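Local coordinates for protein VIN1 (Oscarella pearsei, PDB 6BFI) that probably binds actin filaments and may play a part in cell-cell adhesion, as a sponge member of the vinculin family, at residues 12-17 with 118-123; 200-205 with 236-241; 316-321 with 362-367; 614-619 with 818-823; 707-712 with 720-725. All coordinates share one frame; numbering follows the deposited sequence.

All five contacts belong to one almost wholly helical chain of the vinculin family. Interactions 1, 2 and 3 follow one another along the sequence, each joining two antiparallel helices: 8-32 with 102-145, 185-215 with 224-249, and 312-338 with 344-375. Interaction 4 brings the residues that follow helix 589-615 against the loop after helix 786-817, and interaction 5, between helices 690-710 and 718-745, is nested within the largely helical 198 residues that interaction 4 spans. Between centres, interactions 1 and 3 lie about 58 Å apart, on opposite sides of the chain's centre, and interactions 1 and 5 about 23 Å. Local helix pairs recur at well-separated places, while interaction 4 joins residues about 200 positions apart.

Interaction 1: 12-17 with 118-123; sequences SVIDPV and GMSDLL
Val13, Ile14 and Val17 meet Met119, Ser120 and Leu123 with no aromatic ring, amide or carboxylate between them, so there are no ring faces or edges here, only aliphatic branches and a thioether. The setting is antiparallel helix packing in the N-terminal helical bundle: segments 12-17 and 118-123, on helices 8-32 and 102-145, run at 171°, their local axes 10.1 Å apart. Met119 makes the largest single contribution. It reaches toward Val17 tip to tip, its SD 3.8 Å from Val17 CG1, and a bend at chi3 (126°) brings CE against Val17 CG2 and within 4.0 Å of Val13 CG1. An alanine in place of Met119 would probably open a gap beside both valines and leave their methyl groups without this partner. Leu123 continues the apolar seam, its CD1 4.0 Å from Val13 CB. Helix 41-59 adds Leu54 against Met119 and Leu123. On another flank Ile14, buried, extends toward Ser120, whose hydroxyl bonds to the backbone N of Lys4. Ile772 of helix 763-778 also touches Ile14. Ile14 CD1 comes to rest 3.7 Å from Ser120 CB.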
# COMPACT_ATOMS: atom_id res chain seq x y z
N SER A 12 4.31 24.70 9.27
CA SER A 12 4.62 25.27 10.57
C SER A 12 4.37 26.77 10.61
O SER A 12 3.91 27.30 11.62
CB SER A 12 6.06 24.95 10.95
OG SER A 12 6.41 25.53 12.20
N VAL A 13 4.67 27.47 9.52
CA VAL A 13 4.48 28.91 9.45
C VAL A 13 3.04 29.28 9.11
O VAL A 13 2.43 30.14 9.75
CB VAL A 13 5.47 29.54 8.45
CG1 VAL A 13 5.05 30.95 8.09
CG2 VAL A 13 6.89 29.52 9.00
N ILE A 14 2.47 28.63 8.10
CA ILE A 14 1.18 29.04 7.57
C ILE A 14 0.02 28.64 8.49
O ILE A 14 -0.99 29.35 8.56
CB ILE A 14 1.00 28.47 6.14
CG1 ILE A 14 2.01 29.13 5.20
CG2 ILE A 14 -0.42 28.67 5.63
CD1 ILE A 14 1.88 28.69 3.76
N ASP A 15 0.15 27.52 9.21
CA ASP A 15 -0.96 27.06 10.05
C ASP A 15 -1.38 28.09 11.09
O ASP A 15 -2.57 28.47 11.10
CB ASP A 15 -0.58 25.71 10.68
CG ASP A 15 -1.67 25.17 11.58
OD1 ASP A 15 -2.66 24.62 11.06
OD2 ASP A 15 -1.52 25.28 12.82
N PRO A 16 -0.50 28.61 11.96
CA PRO A 16 -0.98 29.57 12.97
C PRO A 16 -1.46 30.88 12.37
O PRO A 16 -2.40 31.47 12.91
CB PRO A 16 0.25 29.77 13.87
CG PRO A 16 1.41 29.47 12.99
CD PRO A 16 0.95 28.37 12.08
N VAL A 17 -0.85 31.35 11.29
CA VAL A 17 -1.30 32.60 10.67
C VAL A 17 -2.68 32.42 10.07
O VAL A 17 -3.55 33.30 10.19
CB VAL A 17 -0.27 33.08 9.63
CG1 VAL A 17 -0.70 34.42 9.05
CG2 VAL A 17 1.11 33.18 10.25
N GLY A 118 0.42 34.95 0.23
CA GLY A 118 1.68 35.66 0.12
C GLY A 118 2.80 35.02 0.91
O GLY A 118 3.92 34.89 0.41
N MET A 119 2.52 34.61 2.15
CA MET A 119 3.51 33.86 2.91
C MET A 119 3.87 32.57 2.19
O MET A 119 5.06 32.20 2.11
CB MET A 119 3.00 33.57 4.32
CG MET A 119 3.12 34.74 5.28
SD MET A 119 2.38 34.40 6.89
CE MET A 119 3.75 34.76 7.99
N SER A 120 2.86 31.87 1.65
CA SER A 120 3.13 30.65 0.90
C SER A 120 4.11 30.90 -0.23
O SER A 120 5.10 30.16 -0.38
CB SER A 120 1.82 30.07 0.36
OG SER A 120 2.10 28.99 -0.52
N ASP A 121 3.87 31.93 -1.04
CA ASP A 121 4.78 32.21 -2.15
C ASP A 121 6.16 32.62 -1.65
O ASP A 121 7.18 32.22 -2.24
CB ASP A 121 4.19 33.30 -3.05
CG ASP A 121 2.86 32.90 -3.66
OD1 ASP A 121 2.63 31.68 -3.84
OD2 ASP A 121 2.05 33.80 -3.98
N LEU A 122 6.21 33.40 -0.57
CA LEU A 122 7.48 33.83 -0.01
C LEU A 122 8.35 32.64 0.35
O LEU A 122 9.55 32.60 0.02
CB LEU A 122 7.24 34.71 1.22
CG LEU A 122 7.65 36.17 1.09
CD1 LEU A 122 7.59 36.86 2.45
CD2 LEU A 122 9.04 36.28 0.50
N LEU A 123 7.78 31.65 1.03
CA LEU A 123 8.55 30.44 1.32
C LEU A 123 8.75 29.58 0.07
O LEU A 123 9.73 28.82 0.00
CB LEU A 123 7.86 29.63 2.41
CG LEU A 123 7.74 30.33 3.77
CD1 LEU A 123 6.75 29.62 4.68
CD2 LEU A 123 9.10 30.43 4.44

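Interaction 2: 200-205 with 236-241; sequences EQIPIL and QKLFIA
Gln201 is the first residue of 200-205 to touch 236-241, and it does so along its whole length. Its CB lies 3.7 Å from Leu238 CD2. The chain then bends at chi2 (-52°), and the Gln201 and Lys237 side chains cross at about a right angle: Lys237 CD is 3.4 Å from Gln201 CD and nearly as close to its OE1. Ile202 comes next. Although its CB points away from the other helix, its CD1 turns back to 4.0 Å from Leu238 CD1, crossing that side chain at about a right angle as well. Pro203, which has no backbone N-H to give, coincides with a kink in this helix. At Leu205 the contact resumes with CD2 at 3.7 Å from Leu238 CD1. Leu238 is therefore met by Gln201 and Ile202 on one turn and by Leu205 on the next, its CD1 touching both Ile202 CD1 and Leu205 CD2. Val198 of helix 185-215 also touches Leu238, and Val234 touches both Gln201 and Leu205. The two segments run antiparallel at 153°, with local axes 10.2 Å apart. Lys237 presents its methylene groups to the glutamine and carries NZ on to the hydroxyl of Tyr233, with Asp447 a long, weak second partner. Chemically the join rests on carbon packing, and the two polar side chains contribute through van der Waals contact and not through a mutual hydrogen bond.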
# COMPACT_ATOMS: atom_id res chain seq x y z
N GLU A 200 22.49 0.34 -3.33
CA GLU A 200 22.75 -1.07 -3.60
C GLU A 200 23.22 -1.31 -5.03
O GLU A 200 23.86 -2.34 -5.29
CB GLU A 200 21.50 -1.92 -3.32
CG GLU A 200 20.30 -1.65 -4.21
CD GLU A 200 19.11 -2.53 -3.86
OE1 GLU A 200 18.98 -3.62 -4.45
OE2 GLU A 200 18.31 -2.13 -2.98
N GLN A 201 22.96 -0.38 -5.95
CA GLN A 201 23.32 -0.59 -7.35
C GLN A 201 24.72 -0.10 -7.72
O GLN A 201 25.25 -0.54 -8.75
CB GLN A 201 22.30 0.07 -8.27
CG GLN A 201 20.97 -0.67 -8.36
CD GLN A 201 21.14 -2.13 -8.71
OE1 GLN A 201 21.61 -2.47 -9.79
NE2 GLN A 201 20.76 -3.00 -7.79
N ILE A 202 25.32 0.79 -6.94
CA ILE A 202 26.67 1.28 -7.28
C ILE A 202 27.69 0.14 -7.40
O ILE A 202 28.32 -0.01 -8.47
CB ILE A 202 27.14 2.34 -6.28
CG1 ILE A 202 26.31 3.61 -6.42
CG2 ILE A 202 28.62 2.64 -6.48
CD1 ILE A 202 26.30 4.16 -7.83
N PRO A 203 27.90 -0.69 -6.36
CA PRO A 203 28.92 -1.74 -6.50
C PRO A 203 28.57 -2.78 -7.55
O PRO A 203 29.47 -3.40 -8.12
CB PRO A 203 28.98 -2.36 -5.09
CG PRO A 203 27.63 -2.11 -4.53
CD PRO A 203 27.21 -0.78 -5.06
N ILE A 204 27.28 -2.99 -7.82
CA ILE A 204 26.89 -3.86 -8.93
C ILE A 204 27.39 -3.29 -10.24
O ILE A 204 27.89 -4.01 -11.11
CB ILE A 204 25.37 -4.07 -8.94
CG1 ILE A 204 24.84 -4.31 -7.53
CG2 ILE A 204 25.00 -5.23 -9.86
CD1 ILE A 204 25.51 -5.45 -6.80
N LEU A 205 27.26 -1.97 -10.41
CA LEU A 205 27.73 -1.32 -11.62
C LEU A 205 29.24 -1.49 -11.78
O LEU A 205 29.71 -1.94 -12.83
CB LEU A 205 27.35 0.16 -11.61
CG LEU A 205 27.91 0.99 -12.76
CD1 LEU A 205 27.52 0.37 -14.09
CD2 LEU A 205 27.43 2.43 -12.67
N GLN A 236 20.94 1.57 -16.54
CA GLN A 236 19.56 2.00 -16.75
C GLN A 236 18.77 1.98 -15.45
O GLN A 236 17.92 2.85 -15.22
CB GLN A 236 18.88 1.14 -17.82
CG GLN A 236 18.70 1.85 -19.16
CD GLN A 236 17.78 3.06 -19.06
OE1 GLN A 236 16.98 3.18 -18.14
NE2 GLN A 236 17.91 3.97 -20.03
N LYS A 237 19.01 0.99 -14.59
CA LYS A 237 18.34 0.97 -13.30
C LYS A 237 18.70 2.21 -12.48
O LYS A 237 17.83 2.86 -11.89
CB LYS A 237 18.68 -0.31 -12.54
CG LYS A 237 18.03 -0.39 -11.17
CD LYS A 237 18.23 -1.75 -10.50
CE LYS A 237 17.38 -2.83 -11.14
NZ LYS A 237 17.48 -4.13 -10.40
N LEU A 238 19.99 2.55 -12.44
CA LEU A 238 20.41 3.77 -11.75
C LEU A 238 19.78 5.01 -12.39
O LEU A 238 19.29 5.90 -11.69
CB LEU A 238 21.93 3.88 -11.76
CG LEU A 238 22.69 3.05 -10.73
CD1 LEU A 238 24.17 3.00 -11.06
CD2 LEU A 238 22.48 3.61 -9.33
N PHE A 239 19.79 5.07 -13.73
CA PHE A 239 19.21 6.21 -14.44
C PHE A 239 17.74 6.40 -14.07
O PHE A 239 17.30 7.52 -13.79
CB PHE A 239 19.37 6.00 -15.95
CG PHE A 239 18.88 7.15 -16.78
CD1 PHE A 239 19.74 8.16 -17.17
CD2 PHE A 239 17.55 7.22 -17.19
CE1 PHE A 239 19.30 9.21 -17.94
CE2 PHE A 239 17.10 8.27 -17.96
CZ PHE A 239 17.98 9.27 -18.33
N ILE A 240 16.98 5.31 -14.06
CA ILE A 240 15.55 5.39 -13.78
C ILE A 240 15.31 5.79 -12.33
O ILE A 240 14.47 6.66 -12.04
CB ILE A 240 14.87 4.05 -14.12
CG1 ILE A 240 14.74 3.90 -15.64
CG2 ILE A 240 13.52 3.92 -13.43
CD1 ILE A 240 14.31 2.52 -16.09
N ALA A 241 16.06 5.19 -11.39
CA ALA A 241 15.92 5.58 -9.99
C ALA A 241 16.19 7.06 -9.79
O ALA A 241 15.46 7.75 -9.07
CB ALA A 241 16.86 4.74 -9.12

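Interaction 3: 316-321 with 362-367; sequences AKLLAA and QEIRKA
Leu318 is the apolar centre of this contact, its two methyl branches dividing the work on helix 344-375. CD1 packs 3.9 Å from Ala367 CB, and CD2 lies 3.8 Å from Glu363 CB while also reaching Ile364 CG1. Beside it Lys317 and Glu363 cross at about a right angle, carbon against carboxylate: Lys317 CE is 3.2 Å from Glu363 OE2. The ammonium group itself does not close a salt bridge: with chi4 at 58°, Lys317 NZ stays 4.2 Å from Glu363 OE2. The opposite charges would nevertheless probably attract each other weakly on the solvent side, where Lys317 is exposed. Glu363 in turn bends at chi2 (64°), which keeps its carboxylate close to the lysine stem. Further out, helix 289-306 lies against the leucine side of the pair, with Ala306 on Leu318 and Val305 on Ile364, so that these apolar groups are held between three helices. The local axes are 10.4 Å apart and the two segments run antiparallel at 164°. Neighbouring helices joined in this way, apolar inside and charged at the margin, are the building pattern of the helical bundles of the vinculin family.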
# COMPACT_ATOMS: atom_id res chain seq x y z
N ALA A 316 -12.48 -27.88 -11.91
CA ALA A 316 -13.81 -28.46 -12.07
C ALA A 316 -14.66 -28.25 -10.82
O ALA A 316 -15.90 -28.20 -10.92
CB ALA A 316 -13.71 -29.94 -12.40
N LYS A 317 -14.04 -28.15 -9.65
CA LYS A 317 -14.79 -27.92 -8.42
C LYS A 317 -15.31 -26.49 -8.36
O LYS A 317 -16.49 -26.25 -8.04
CB LYS A 317 -13.92 -28.23 -7.20
CG LYS A 317 -14.64 -28.17 -5.87
CD LYS A 317 -13.78 -28.74 -4.75
CE LYS A 317 -14.57 -28.87 -3.46
NZ LYS A 317 -15.77 -29.74 -3.61
N LEU A 318 -14.45 -25.51 -8.66
CA LEU A 318 -14.88 -24.12 -8.70
C LEU A 318 -15.97 -23.93 -9.75
O LEU A 318 -16.96 -23.22 -9.51
CB LEU A 318 -13.69 -23.21 -8.99
CG LEU A 318 -12.74 -22.94 -7.83
CD1 LEU A 318 -11.43 -22.34 -8.32
CD2 LEU A 318 -13.40 -22.02 -6.81
N LEU A 319 -15.82 -24.55 -10.92
CA LEU A 319 -16.86 -24.47 -11.94
C LEU A 319 -18.15 -25.14 -11.47
O LEU A 319 -19.25 -24.67 -11.78
CB LEU A 319 -16.37 -25.09 -13.24
CG LEU A 319 -15.20 -24.35 -13.91
CD1 LEU A 319 -14.72 -25.09 -15.14
CD2 LEU A 319 -15.61 -22.92 -14.26
N ALA A 320 -18.03 -26.23 -10.71
CA ALA A 320 -19.22 -26.89 -10.18
C ALA A 320 -19.97 -25.97 -9.23
O ALA A 320 -21.20 -25.85 -9.30
CB ALA A 320 -18.83 -28.20 -9.48
N ALA A 321 -19.25 -25.32 -8.31
CA ALA A 321 -19.89 -24.37 -7.41
C ALA A 321 -20.51 -23.21 -8.17
O ALA A 321 -21.60 -22.74 -7.82
CB ALA A 321 -18.88 -23.86 -6.38
N GLN A 362 -14.42 -19.59 -0.03
CA GLN A 362 -13.43 -20.44 0.63
C GLN A 362 -12.66 -21.28 -0.38
O GLN A 362 -11.45 -21.47 -0.24
CB GLN A 362 -14.10 -21.33 1.68
CG GLN A 362 -13.12 -22.09 2.56
CD GLN A 362 -12.20 -21.17 3.34
OE1 GLN A 362 -12.58 -20.06 3.72
NE2 GLN A 362 -10.98 -21.62 3.58
N GLU A 363 -13.35 -21.80 -1.40
CA GLU A 363 -12.66 -22.59 -2.41
C GLU A 363 -11.75 -21.73 -3.27
O GLU A 363 -10.73 -22.22 -3.78
CB GLU A 363 -13.67 -23.34 -3.28
CG GLU A 363 -13.44 -24.85 -3.37
CD GLU A 363 -13.60 -25.55 -2.03
OE1 GLU A 363 -12.65 -25.52 -1.21
OE2 GLU A 363 -14.67 -26.14 -1.79
N ILE A 364 -12.09 -20.45 -3.46
CA ILE A 364 -11.18 -19.53 -4.14
C ILE A 364 -9.91 -19.36 -3.33
O ILE A 364 -8.79 -19.44 -3.86
CB ILE A 364 -11.88 -18.18 -4.39
CG1 ILE A 364 -12.92 -18.33 -5.50
CG2 ILE A 364 -10.86 -17.11 -4.75
CD1 ILE A 364 -13.66 -17.05 -5.81
N ARG A 365 -10.05 -19.15 -2.01
CA ARG A 365 -8.87 -19.08 -1.15
C ARG A 365 -8.06 -20.37 -1.22
O ARG A 365 -6.82 -20.34 -1.26
CB ARG A 365 -9.29 -18.79 0.29
CG ARG A 365 -9.79 -17.37 0.50
CD ARG A 365 -9.69 -16.97 1.95
NE ARG A 365 -10.70 -17.64 2.78
CZ ARG A 365 -11.90 -17.13 3.04
NH1 ARG A 365 -12.24 -15.95 2.54
NH2 ARG A 365 -12.75 -17.80 3.80
N LYS A 366 -8.74 -21.52 -1.26
CA LYS A 366 -8.03 -22.80 -1.34
C LYS A 366 -7.28 -22.92 -2.67
O LYS A 366 -6.17 -23.46 -2.71
CB LYS A 366 -9.01 -23.96 -1.16
CG LYS A 366 -8.34 -25.30 -0.89
CD LYS A 366 -9.31 -26.28 -0.24
CE LYS A 366 -8.58 -27.46 0.38
NZ LYS A 366 -9.47 -28.30 1.23
N ALA A 367 -7.86 -22.42 -3.75
CA ALA A 367 -7.20 -22.49 -5.05
C ALA A 367 -5.95 -21.61 -5.07
O ALA A 367 -4.90 -22.02 -5.59
CB ALA A 367 -8.16 -22.08 -6.16

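Interaction 4: 614-619 with 818-823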
# COMPACT_ATOMS: atom_id res chain seq x y z
N GLU A 614 -5.05 -24.45 13.02
CA GLU A 614 -6.47 -24.76 12.98
C GLU A 614 -7.16 -24.38 14.29
O GLU A 614 -8.27 -23.82 14.28
CB GLU A 614 -6.67 -26.25 12.69
CG GLU A 614 -7.94 -26.60 11.95
CD GLU A 614 -8.01 -28.07 11.58
OE1 GLU A 614 -7.60 -28.91 12.40
OE2 GLU A 614 -8.47 -28.38 10.46
N ASP A 615 -6.52 -24.66 15.42
CA ASP A 615 -7.09 -24.32 16.72
C ASP A 615 -7.02 -22.83 17.02
O ASP A 615 -7.76 -22.36 17.90
CB ASP A 615 -6.39 -25.11 17.83
CG ASP A 615 -6.64 -26.60 17.74
OD1 ASP A 615 -7.62 -26.99 17.07
OD2 ASP A 615 -5.87 -27.38 18.34
N ASN A 616 -6.17 -22.08 16.33
CA ASN A 616 -6.19 -20.63 16.47
C ASN A 616 -7.11 -19.95 15.47
O ASN A 616 -7.20 -18.72 15.46
CB ASN A 616 -4.77 -20.07 16.32
CG ASN A 616 -4.64 -18.65 16.86
OD1 ASN A 616 -4.60 -17.68 16.10
ND2 ASN A 616 -4.57 -18.52 18.18
N TRP A 617 -7.82 -20.71 14.63
CA TRP A 617 -8.63 -20.12 13.58
C TRP A 617 -9.90 -19.49 14.15
O TRP A 617 -10.54 -20.04 15.04
CB TRP A 617 -8.99 -21.17 12.53
CG TRP A 617 -9.64 -20.60 11.30
CD1 TRP A 617 -9.00 -20.07 10.21
CD2 TRP A 617 -11.04 -20.52 11.02
NE1 TRP A 617 -9.92 -19.66 9.28
CE2 TRP A 617 -11.18 -19.92 9.75
CE3 TRP A 617 -12.19 -20.89 11.72
CZ2 TRP A 617 -12.42 -19.69 9.17
CZ3 TRP A 617 -13.43 -20.66 11.14
CH2 TRP A 617 -13.53 -20.06 9.88
N VAL A 618 -10.24 -18.32 13.61
CA VAL A 618 -11.44 -17.58 14.01
C VAL A 618 -12.18 -17.18 12.74
O VAL A 618 -11.54 -16.80 11.75
CB VAL A 618 -11.07 -16.35 14.86
CG1 VAL A 618 -12.26 -15.42 15.03
CG2 VAL A 618 -10.55 -16.79 16.23
N PRO A 619 -13.51 -17.29 12.70
CA PRO A 619 -14.26 -16.83 11.53
C PRO A 619 -13.94 -15.39 11.21
O PRO A 619 -13.98 -14.52 12.10
CB PRO A 619 -15.73 -17.00 11.95
CG PRO A 619 -15.70 -17.19 13.45
CD PRO A 619 -14.40 -17.88 13.72
N CYS A 818 -11.18 -5.30 14.70
CA CYS A 818 -11.93 -5.78 15.84
C CYS A 818 -12.21 -7.28 15.78
O CYS A 818 -13.08 -7.77 16.53
CB CYS A 818 -13.25 -5.01 15.98
SG CYS A 818 -13.06 -3.28 16.47
N ILE A 819 -11.52 -8.03 14.93
CA ILE A 819 -11.76 -9.47 14.80
C ILE A 819 -10.93 -10.27 15.80
O ILE A 819 -11.42 -11.22 16.40
CB ILE A 819 -11.51 -9.92 13.35
CG1 ILE A 819 -12.46 -9.19 12.40
CG2 ILE A 819 -11.67 -11.42 13.22
CD1 ILE A 819 -12.12 -9.39 10.94
N ARG A 820 -9.66 -9.90 15.98
CA ARG A 820 -8.76 -10.59 16.91
C ARG A 820 -8.28 -9.57 17.94
O ARG A 820 -7.14 -9.09 17.88
CB ARG A 820 -7.58 -11.23 16.16
CG ARG A 820 -7.96 -12.46 15.34
CD ARG A 820 -6.72 -13.15 14.80
NE ARG A 820 -7.06 -14.37 14.06
CZ ARG A 820 -7.21 -15.56 14.61
NH1 ARG A 820 -7.06 -15.72 15.92
NH2 ARG A 820 -7.51 -16.61 13.86
N LEU A 821 -9.14 -9.26 18.89
CA LEU A 821 -8.82 -8.35 19.98
C LEU A 821 -8.39 -9.14 21.21
O LEU A 821 -8.76 -10.30 21.40
CB LEU A 821 -10.01 -7.46 20.34
CG LEU A 821 -10.43 -6.41 19.31
CD1 LEU A 821 -11.64 -5.64 19.80
CD2 LEU A 821 -9.28 -5.47 19.01
N ARG A 822 -7.59 -8.49 22.06
CA ARG A 822 -7.21 -9.09 23.33
C ARG A 822 -8.45 -9.26 24.21
O ARG A 822 -9.33 -8.38 24.22
CB ARG A 822 -6.17 -8.23 24.03
CG ARG A 822 -4.88 -8.08 23.25
CD ARG A 822 -4.31 -6.67 23.36
NE ARG A 822 -3.91 -6.34 24.72
CZ ARG A 822 -3.38 -5.17 25.08
NH1 ARG A 822 -3.20 -4.22 24.17
NH2 ARG A 822 -3.04 -4.95 26.34
N PRO A 823 -8.56 -10.36 24.94
CA PRO A 823 -9.79 -10.62 25.71
C PRO A 823 -10.01 -9.68 26.88
O PRO A 823 -11.11 -9.66 27.44
CB PRO A 823 -9.60 -12.06 26.19
CG PRO A 823 -8.12 -12.23 26.27
CD PRO A 823 -7.56 -11.43 25.13
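Arg820 and Asn616 form the tight part of this contact. The guanidinium turns both terminal nitrogens toward one backbone oxygen: NH2 donates to Asn616 O at 2.7 Å, with an N-H...O angle of 151°, while NH1 makes a weak bond to the same oxygen at 3.0 Å. Asn616 O lies close to the guanidinium plane, at its edge. The chain of Arg820 is extended from CG to NE, which gives it the span to reach across. The side-chain amide of Asn616 is nearly coplanar with the guanidinium, 8° between the planes, yet its OD1 is poorly angled for a bond. Val618 covers one face, its CB 3.6 Å above the plane and offset toward the rim, with Val618 CG2 3.7 Å from Arg820 NH1. The other part is looser: Ile819 CG2 comes only to 4.4 Å from Val618 CG1 and to 4.0 Å from Pro619 O. None of the touching residues is buried. Backbone bonds of Arg820 with Met748 and of Arg822 with Ala746 probably help to hold the far loop. This surface contact joins two loops, an arginine side chain from the segment after helix 786-817 holding a main-chain carbonyl just after helix 589-615.

Interaction 5: 707-712 with 720-725; sequences KYTRGE and ADLIRM
Tyr708 pushes its ring from helix 690-710 onto the start of helix 718-745. Its CB lies 4.2 Å from Leu722 CB, and CG, set anti to the carbonyl carbon (chi1 -63°), meets Asp721 CB. That methylene sits over the centre of one ring face, 3.5 Å from the centroid and 9° off the normal, a CH-pi contact. Along one side of the ring CD2 nears Asp721 O at 3.4 Å. CE2 follows, with Met725 CE 3.9 Å away at the ring edge, and Tyr708 CZ is 3.7 Å from Asp721 CB. At the tip, the hydroxyl hydrogen-bonds to Glu650, whose carboxylate also pairs with Arg724. Arg724 NH2 is held too by a salt bridge to Asp721 OD1 at 3.1 Å, which probably helps to steady the aspartate over the ring. An alanine in place of Tyr708 would probably leave Asp721 CB without its aromatic platform and Glu650 without the phenol hydroxyl. Beside the ring, Thr709 CG2 packs 3.6 Å from Leu722 CD1, while its hydroxyl bonds to Ser706 O. Two consecutive helices with a short, partly unmodelled linker thus pack where one ends and the next begins, in the C-terminal part of this vinculin-family protein.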
# COMPACT_ATOMS: atom_id res chain seq x y z
N LYS A 707 -22.70 22.85 2.46
CA LYS A 707 -23.71 23.90 2.38
C LYS A 707 -23.09 25.28 2.56
O LYS A 707 -23.50 26.25 1.91
CB LYS A 707 -24.79 23.66 3.43
CG LYS A 707 -25.83 24.77 3.53
CD LYS A 707 -26.97 24.37 4.45
CE LYS A 707 -27.92 25.53 4.69
NZ LYS A 707 -27.26 26.65 5.42
N TYR A 708 -22.08 25.40 3.43
CA TYR A 708 -21.49 26.71 3.71
C TYR A 708 -20.58 27.19 2.59
O TYR A 708 -20.51 28.40 2.34
CB TYR A 708 -20.74 26.66 5.04
CG TYR A 708 -21.64 26.38 6.22
CD1 TYR A 708 -22.97 26.79 6.21
CD2 TYR A 708 -21.17 25.71 7.33
CE1 TYR A 708 -23.80 26.53 7.28
CE2 TYR A 708 -21.99 25.45 8.41
CZ TYR A 708 -23.31 25.86 8.38
OH TYR A 708 -24.13 25.60 9.45
N THR A 709 -19.87 26.29 1.91
CA THR A 709 -19.09 26.71 0.75
C THR A 709 -19.99 27.01 -0.44
O THR A 709 -19.63 27.83 -1.30
CB THR A 709 -18.06 25.66 0.36
OG1 THR A 709 -18.70 24.57 -0.32
CG2 THR A 709 -17.33 25.13 1.58
N ARG A 710 -21.17 26.37 -0.51
CA ARG A 710 -22.08 26.66 -1.62
C ARG A 710 -22.68 28.06 -1.53
O ARG A 710 -23.18 28.56 -2.54
CB ARG A 710 -23.20 25.62 -1.66
CG ARG A 710 -23.85 25.47 -3.03
CD ARG A 710 -25.36 25.34 -2.94
NE ARG A 710 -25.78 24.24 -2.09
CZ ARG A 710 -26.30 24.38 -0.87
NH1 ARG A 710 -26.47 25.60 -0.36
NH2 ARG A 710 -26.65 23.32 -0.16
N GLY A 711 -22.65 28.69 -0.36
CA GLY A 711 -23.25 30.00 -0.19
C GLY A 711 -22.58 31.09 -0.99
O GLY A 711 -21.41 31.41 -0.77
N GLU A 712 -23.32 31.68 -1.93
CA GLU A 712 -22.81 32.76 -2.79
C GLU A 712 -23.94 33.78 -3.00
O GLU A 712 -24.75 33.63 -3.92
CB GLU A 712 -22.29 32.22 -4.11
CG GLU A 712 -20.95 31.49 -4.03
CD GLU A 712 -19.76 32.44 -3.94
OE1 GLU A 712 -19.97 33.65 -3.71
OE2 GLU A 712 -18.62 31.96 -4.11
N ALA A 720 -17.86 32.49 8.51
CA ALA A 720 -17.60 32.04 9.87
C ALA A 720 -18.10 30.62 10.08
O ALA A 720 -17.45 29.82 10.77
CB ALA A 720 -18.25 32.99 10.87
N ASP A 721 -19.25 30.28 9.50
CA ASP A 721 -19.75 28.92 9.59
C ASP A 721 -18.82 27.94 8.89
O ASP A 721 -18.64 26.80 9.34
CB ASP A 721 -21.17 28.84 9.01
CG ASP A 721 -22.16 29.68 9.79
OD1 ASP A 721 -21.97 29.86 11.01
OD2 ASP A 721 -23.14 30.17 9.18
N LEU A 722 -18.21 28.37 7.78
CA LEU A 722 -17.26 27.51 7.08
C LEU A 722 -16.02 27.26 7.91
O LEU A 722 -15.58 26.11 8.07
CB LEU A 722 -16.90 28.13 5.73
CG LEU A 722 -15.75 27.48 4.95
CD1 LEU A 722 -15.98 25.98 4.78
CD2 LEU A 722 -15.58 28.15 3.59
N ILE A 723 -15.43 28.32 8.47
CA ILE A 723 -14.20 28.16 9.25
C ILE A 723 -14.47 27.34 10.51
O ILE A 723 -13.76 26.37 10.80
CB ILE A 723 -13.62 29.55 9.59
CG1 ILE A 723 -13.25 30.30 8.31
CG2 ILE A 723 -12.42 29.41 10.51
CD1 ILE A 723 -12.76 31.71 8.55
N ARG A 724 -15.49 27.73 11.27
CA ARG A 724 -15.84 27.00 12.49
C ARG A 724 -16.16 25.54 12.18
O ARG A 724 -15.75 24.64 12.93
CB ARG A 724 -17.03 27.68 13.17
CG ARG A 724 -17.58 26.92 14.36
CD ARG A 724 -18.78 27.64 14.95
NE ARG A 724 -19.81 27.89 13.94
CZ ARG A 724 -20.75 27.01 13.60
NH1 ARG A 724 -20.79 25.82 14.18
NH2 ARG A 724 -21.65 27.32 12.67
N MET A 725 -16.88 25.29 11.09
CA MET A 725 -17.20 23.91 10.72
C MET A 725 -15.94 23.12 10.39
O MET A 725 -15.82 21.95 10.76
CB MET A 725 -18.17 23.90 9.54
CG MET A 725 -18.71 22.52 9.21
SD MET A 725 -19.44 21.75 10.66
CE MET A 725 -20.79 22.88 11.02